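Local coordinates for fucoxanthin chlorophyll a/c-binding protein Lhcq11 (Chaetoceros gracilis, PDB 6L4U) that binds chlorophylls a and c and carotenoids, including fucoxanthin, and probably serves as a light-harvesting antenna, at residues His164-Thr173 with Pro184-Leu192. Numbering follows the deposited sequence.
With KC1 (Chlorophyll c1), chain B.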
loop_
_atom_site.group_PDB
_atom_site.type_symbol
_atom_site.label_atom_id
_atom_site.label_comp_id
_atom_site.label_asym_id
_atom_site.label_seq_id
_atom_site.Cartn_x
_atom_site.Cartn_y
_atom_site.Cartn_z
ATOM N N HIS Y 164 -56.320 -20.959 27.301
ATOM C CA HIS Y 164 -57.441 -21.677 26.718
ATOM C C HIS Y 164 -58.763 -20.937 26.877
ATOM O O HIS Y 164 -59.740 -21.326 26.232
ATOM C CB HIS Y 164 -57.535 -23.077 27.329
ATOM C CG HIS Y 164 -56.469 -24.015 26.850
ATOM N ND1 HIS Y 164 -55.249 -24.137 27.479
ATOM C CD2 HIS Y 164 -56.440 -24.878 25.805
ATOM C CE1 HIS Y 164 -54.514 -25.030 26.840
ATOM N NE2 HIS Y 164 -55.215 -25.500 25.824
ATOM N N ASP Y 165 -58.819 -19.898 27.716
ATOM C CA ASP Y 165 -59.968 -18.994 27.711
ATOM C C ASP Y 165 -60.118 -18.330 26.354
ATOM O O ASP Y 165 -61.114 -18.538 25.653
ATOM C CB ASP Y 165 -59.808 -17.931 28.798
ATOM C CG ASP Y 165 -61.131 -17.411 29.316
ATOM O OD1 ASP Y 165 -62.150 -17.525 28.604
ATOM O OD2 ASP Y 165 -61.143 -16.865 30.438
ATOM N N GLU Y 166 -59.108 -17.554 25.952
ATOM C CA GLU Y 166 -59.110 -16.880 24.661
ATOM C C GLU Y 166 -59.052 -17.852 23.493
ATOM O O GLU Y 166 -59.511 -17.508 22.398
ATOM C CB GLU Y 166 -57.930 -15.916 24.584
ATOM C CG GLU Y 166 -57.990 -14.768 25.568
ATOM C CD GLU Y 166 -57.273 -13.536 25.058
ATOM O OE1 GLU Y 166 -56.482 -13.656 24.099
ATOM O OE2 GLU Y 166 -57.503 -12.445 25.617
ATOM N N LEU Y 167 -58.500 -19.050 23.698
ATOM C CA LEU Y 167 -58.466 -20.051 22.638
ATOM C C LEU Y 167 -59.856 -20.615 22.365
ATOM O O LEU Y 167 -60.293 -20.668 21.212
ATOM C CB LEU Y 167 -57.487 -21.169 23.003
ATOM C CG LEU Y 167 -57.043 -22.110 21.880
ATOM C CD1 LEU Y 167 -55.567 -22.422 22.008
ATOM C CD2 LEU Y 167 -57.844 -23.399 21.890
ATOM N N PHE Y 168 -60.564 -21.044 23.414
ATOM C CA PHE Y 168 -61.919 -21.550 23.227
ATOM C C PHE Y 168 -62.901 -20.426 22.932
ATOM O O PHE Y 168 -63.996 -20.694 22.425
ATOM C CB PHE Y 168 -62.396 -22.329 24.455
ATOM C CG PHE Y 168 -61.544 -23.516 24.804
ATOM C CD1 PHE Y 168 -60.858 -24.217 23.830
ATOM C CD2 PHE Y 168 -61.442 -23.942 26.120
ATOM C CE1 PHE Y 168 -60.080 -25.300 24.165
ATOM C CE2 PHE Y 168 -60.655 -25.029 26.452
ATOM C CZ PHE Y 168 -59.981 -25.709 25.470
ATOM N N HIS Y 169 -62.535 -19.184 23.255
ATOM C CA HIS Y 169 -63.291 -18.029 22.782
ATOM C C HIS Y 169 -63.245 -17.928 21.264
ATOM O O HIS Y 169 -64.199 -17.460 20.638
ATOM C CB HIS Y 169 -62.739 -16.749 23.408
ATOM C CG HIS Y 169 -63.481 -16.298 24.627
ATOM N ND1 HIS Y 169 -64.785 -15.861 24.581
ATOM C CD2 HIS Y 169 -63.100 -16.208 25.922
ATOM C CE1 HIS Y 169 -65.177 -15.522 25.796
ATOM N NE2 HIS Y 169 -64.174 -15.727 26.629
ATOM N N THR Y 170 -62.144 -18.363 20.654
ATOM C CA THR Y 170 -61.947 -18.133 19.228
ATOM C C THR Y 170 -62.478 -19.281 18.379
ATOM O O THR Y 170 -63.206 -19.050 17.408
ATOM C CB THR Y 170 -60.465 -17.911 18.945
ATOM O OG1 THR Y 170 -59.928 -17.035 19.941
ATOM C CG2 THR Y 170 -60.277 -17.287 17.577
ATOM N N ARG Y 171 -62.124 -20.519 18.721
ATOM C CA ARG Y 171 -62.415 -21.651 17.851
ATOM C C ARG Y 171 -63.718 -22.358 18.192
ATOM O O ARG Y 171 -64.370 -22.901 17.294
ATOM C CB ARG Y 171 -61.269 -22.663 17.907
ATOM C CG ARG Y 171 -59.968 -22.150 17.329
ATOM C CD ARG Y 171 -58.934 -23.251 17.193
ATOM N NE ARG Y 171 -57.733 -22.750 16.537
ATOM C CZ ARG Y 171 -56.652 -22.337 17.186
ATOM N NH1 ARG Y 171 -55.609 -21.880 16.514
ATOM N NH2 ARG Y 171 -56.612 -22.382 18.509
ATOM N N ARG Y 172 -64.115 -22.367 19.464
ATOM C CA ARG Y 172 -65.268 -23.135 19.914
ATOM C C ARG Y 172 -66.474 -22.254 20.220
ATOM O O ARG Y 172 -67.269 -22.582 21.105
ATOM C CB ARG Y 172 -64.891 -23.968 21.138
ATOM C CG ARG Y 172 -63.861 -25.040 20.849
ATOM C CD ARG Y 172 -63.551 -25.834 22.097
ATOM N NE ARG Y 172 -62.910 -27.109 21.795
ATOM C CZ ARG Y 172 -62.539 -27.989 22.717
ATOM N NH1 ARG Y 172 -62.742 -27.731 24.000
ATOM N NH2 ARG Y 172 -61.967 -29.128 22.353
ATOM N N THR Y 173 -66.624 -21.147 19.503
ATOM C CA THR Y 173 -67.715 -20.206 19.707
ATOM C C THR Y 173 -68.490 -20.044 18.405
ATOM O O THR Y 173 -67.895 -20.004 17.322
ATOM C CB THR Y 173 -67.174 -18.848 20.181
ATOM O OG1 THR Y 173 -66.344 -19.039 21.335
ATOM C CG2 THR Y 173 -68.297 -17.895 20.535
ATOM N N PRO Y 184 -68.661 -10.900 25.881
ATOM C CA PRO Y 184 -67.490 -10.570 26.707
ATOM C C PRO Y 184 -67.514 -11.160 28.109
ATOM O O PRO Y 184 -66.529 -11.011 28.835
ATOM C CB PRO Y 184 -67.524 -9.037 26.759
ATOM C CG PRO Y 184 -68.950 -8.693 26.567
ATOM C CD PRO Y 184 -69.525 -9.729 25.651
ATOM N N GLY Y 185 -68.581 -11.821 28.530
ATOM C CA GLY Y 185 -68.579 -12.374 29.868
ATOM C C GLY Y 185 -68.557 -13.886 29.919
ATOM O O GLY Y 185 -68.429 -14.464 31.001
ATOM N N LYS Y 186 -68.637 -14.537 28.755
ATOM C CA LYS Y 186 -69.045 -15.939 28.727
ATOM C C LYS Y 186 -67.926 -16.884 29.157
ATOM O O LYS Y 186 -68.218 -18.008 29.577
ATOM C CB LYS Y 186 -69.574 -16.315 27.344
ATOM C CG LYS Y 186 -68.551 -16.222 26.257
ATOM C CD LYS Y 186 -69.110 -16.635 24.927
ATOM C CE LYS Y 186 -68.023 -16.574 23.887
ATOM N NZ LYS Y 186 -67.586 -15.187 23.589
ATOM N N ASN Y 187 -66.657 -16.465 29.021
ATOM C CA ASN Y 187 -65.483 -17.043 29.707
ATOM C C ASN Y 187 -65.341 -18.549 29.434
ATOM O O ASN Y 187 -65.521 -19.389 30.318
ATOM C CB ASN Y 187 -65.568 -16.734 31.213
ATOM C CG ASN Y 187 -64.261 -16.998 31.985
ATOM O OD1 ASN Y 187 -63.503 -17.929 31.712
ATOM N ND2 ASN Y 187 -64.008 -16.152 32.975
ATOM N N MET Y 188 -65.051 -18.884 28.181
ATOM C CA MET Y 188 -65.187 -20.267 27.724
ATOM C C MET Y 188 -63.976 -21.101 28.129
ATOM O O MET Y 188 -62.969 -21.156 27.427
ATOM C CB MET Y 188 -65.395 -20.311 26.216
ATOM C CG MET Y 188 -66.844 -20.171 25.794
ATOM S SD MET Y 188 -67.161 -20.877 24.168
ATOM C CE MET Y 188 -66.205 -22.390 24.281
ATOM N N VAL Y 189 -64.082 -21.755 29.284
ATOM C CA VAL Y 189 -63.261 -22.908 29.658
ATOM C C VAL Y 189 -64.187 -23.962 30.259
ATOM O O VAL Y 189 -64.998 -23.647 31.143
ATOM C CB VAL Y 189 -62.115 -22.537 30.618
ATOM C CG1 VAL Y 189 -60.952 -21.919 29.869
ATOM C CG2 VAL Y 189 -62.589 -21.555 31.675
ATOM N N PRO Y 190 -64.143 -25.210 29.789
ATOM C CA PRO Y 190 -65.079 -26.224 30.298
ATOM C C PRO Y 190 -64.577 -26.853 31.592
ATOM O O PRO Y 190 -63.477 -27.407 31.649
ATOM C CB PRO Y 190 -65.144 -27.247 29.160
ATOM C CG PRO Y 190 -63.858 -27.097 28.435
ATOM C CD PRO Y 190 -63.436 -25.664 28.581
ATOM N N GLY Y 191 -65.398 -26.766 32.633
ATOM C CA GLY Y 191 -65.122 -27.393 33.905
ATOM C C GLY Y 191 -64.768 -26.436 35.022
ATOM O O GLY Y 191 -64.862 -26.818 36.195
ATOM N N LEU Y 192 -64.360 -25.206 34.702
ATOM C CA LEU Y 192 -64.054 -24.250 35.761
ATOM C C LEU Y 192 -65.321 -23.616 36.317
ATOM O O LEU Y 192 -65.351 -23.216 37.487
ATOM C CB LEU Y 192 -63.079 -23.187 35.244
ATOM C CG LEU Y 192 -62.439 -22.214 36.243
ATOM C CD1 LEU Y 192 -61.001 -21.963 35.862
ATOM C CD2 LEU Y 192 -63.176 -20.879 36.301
HETATM N NB KC1 B . -55.087 -10.782 23.144
HETATM N ND KC1 B . -55.249 -14.797 22.580
HETATM C C1A KC1 B . -56.772 -13.268 20.205
HETATM C C1B KC1 B . -55.823 -9.837 22.564
HETATM C C1C KC1 B . -53.451 -12.396 25.182
HETATM C C1D KC1 B . -54.750 -15.983 23.215
HETATM C C2A KC1 B . -57.465 -12.624 19.010
HETATM C C2B KC1 B . -55.767 -8.501 23.211
HETATM C C2C KC1 B . -52.353 -12.950 26.019
HETATM C C2D KC1 B . -55.020 -17.255 22.509
HETATM C C3A KC1 B . -57.436 -11.156 19.392
HETATM C C3B KC1 B . -54.885 -8.775 24.363
HETATM C C3C KC1 B . -52.488 -14.402 25.816
HETATM C C3D KC1 B . -55.749 -16.731 21.321
HETATM C C4A KC1 B . -56.735 -11.255 20.704
HETATM C C4B KC1 B . -54.519 -10.209 24.205
HETATM C C4C KC1 B . -53.646 -14.494 24.895
HETATM C C4D KC1 B . -55.835 -15.353 21.454
HETATM C CAA KC1 B . -58.928 -12.954 18.736
HETATM C CAB KC1 B . -54.430 -7.840 25.415
HETATM C CAC KC1 B . -51.664 -15.521 26.402
HETATM C CAD KC1 B . -56.440 -17.100 20.062
HETATM C CBA KC1 B . -59.141 -13.720 17.433
HETATM C CBB KC1 B . -53.164 -7.475 25.474
HETATM C CBC KC1 B . -50.473 -15.686 25.483
HETATM C CBD KC1 B . -56.915 -15.873 19.403
HETATM C CED KC1 B . -55.880 -16.261 15.707
HETATM C CGA KC1 B . -58.936 -12.872 16.201
HETATM C CGD KC1 B . -56.134 -15.753 18.130
HETATM C CHA KC1 B . -56.542 -14.754 20.309
HETATM C CHB KC1 B . -56.544 -10.090 21.317
HETATM C CHC KC1 B . -53.638 -10.933 25.134
HETATM C CHD KC1 B . -54.043 -15.856 24.486
HETATM C CMA KC1 B . -56.559 -10.362 18.427
HETATM C CMB KC1 B . -56.447 -7.218 22.829
HETATM C CMC KC1 B . -51.338 -12.230 26.868
HETATM C CMD KC1 B . -54.719 -18.707 22.749
HETATM N NA KC1 B . -56.358 -12.465 21.119
HETATM N NC KC1 B . -54.187 -13.307 24.510
HETATM O O1A KC1 B . -58.800 -13.406 15.114
HETATM O O1D KC1 B . -55.057 -15.183 18.114
HETATM O O2A KC1 B . -58.904 -11.422 16.277
HETATM O O2D KC1 B . -56.662 -16.308 16.896
HETATM O OBD KC1 B . -56.577 -18.282 19.586
HETATM MG MG KC1 B . -55.067 -12.778 22.718
#
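His164 opens the contact with its backbone, Val189 CG1 packing 3.8 Å from His164 C; its ring leads away from the loop, where NE2 ligates the magnesium of a chlorophyll c1 and ND1 bonds Leu160 O. Asp165 lies where the two backbones come nearest. Its CG stands anti to the backbone N (chi1 -152°), which carries the carboxylate to the loop, with OD1 3.2 Å from Met188 N at an angle too poor for a hydrogen bond. Glu166 turns its back on the loop, and its OE1 ligates the magnesium of another chlorophyll c1 at 2.2 Å. Phe168 then takes Met188 O at its ring edge, in plane, and makes an apolar contact through CE2 with Pro190 CD at 3.6 Å. The same ring carries Arg172 NH1 over one face. His169 lies alongside the aliphatic chain of Lys186, the two running in opposite directions, and ND1 accepts from Lys186 NZ at 3.0 Å, almost exactly in the imidazole plane. Thr183 O also bonds that ammonium, and Tyr178 meets the imidazole edge-to-face. With an alanine in place of His169, Lys186 NZ would probably lose this acceptor and a gap would open beside its chain. Further along, Thr173 OG1 binds His169 O from above the carbonyl plane and lies 3.5 Å from Met188 SD, whose methyl CE tucks against Arg172 O. The Lys186-His169 bond thus ties the loop to helix 148-171 of this chlorophyll a/b-binding family fold, and Phe168, Pro190 and Gly191 together line a further chlorophyll c1, a pigment site that helix and loop share.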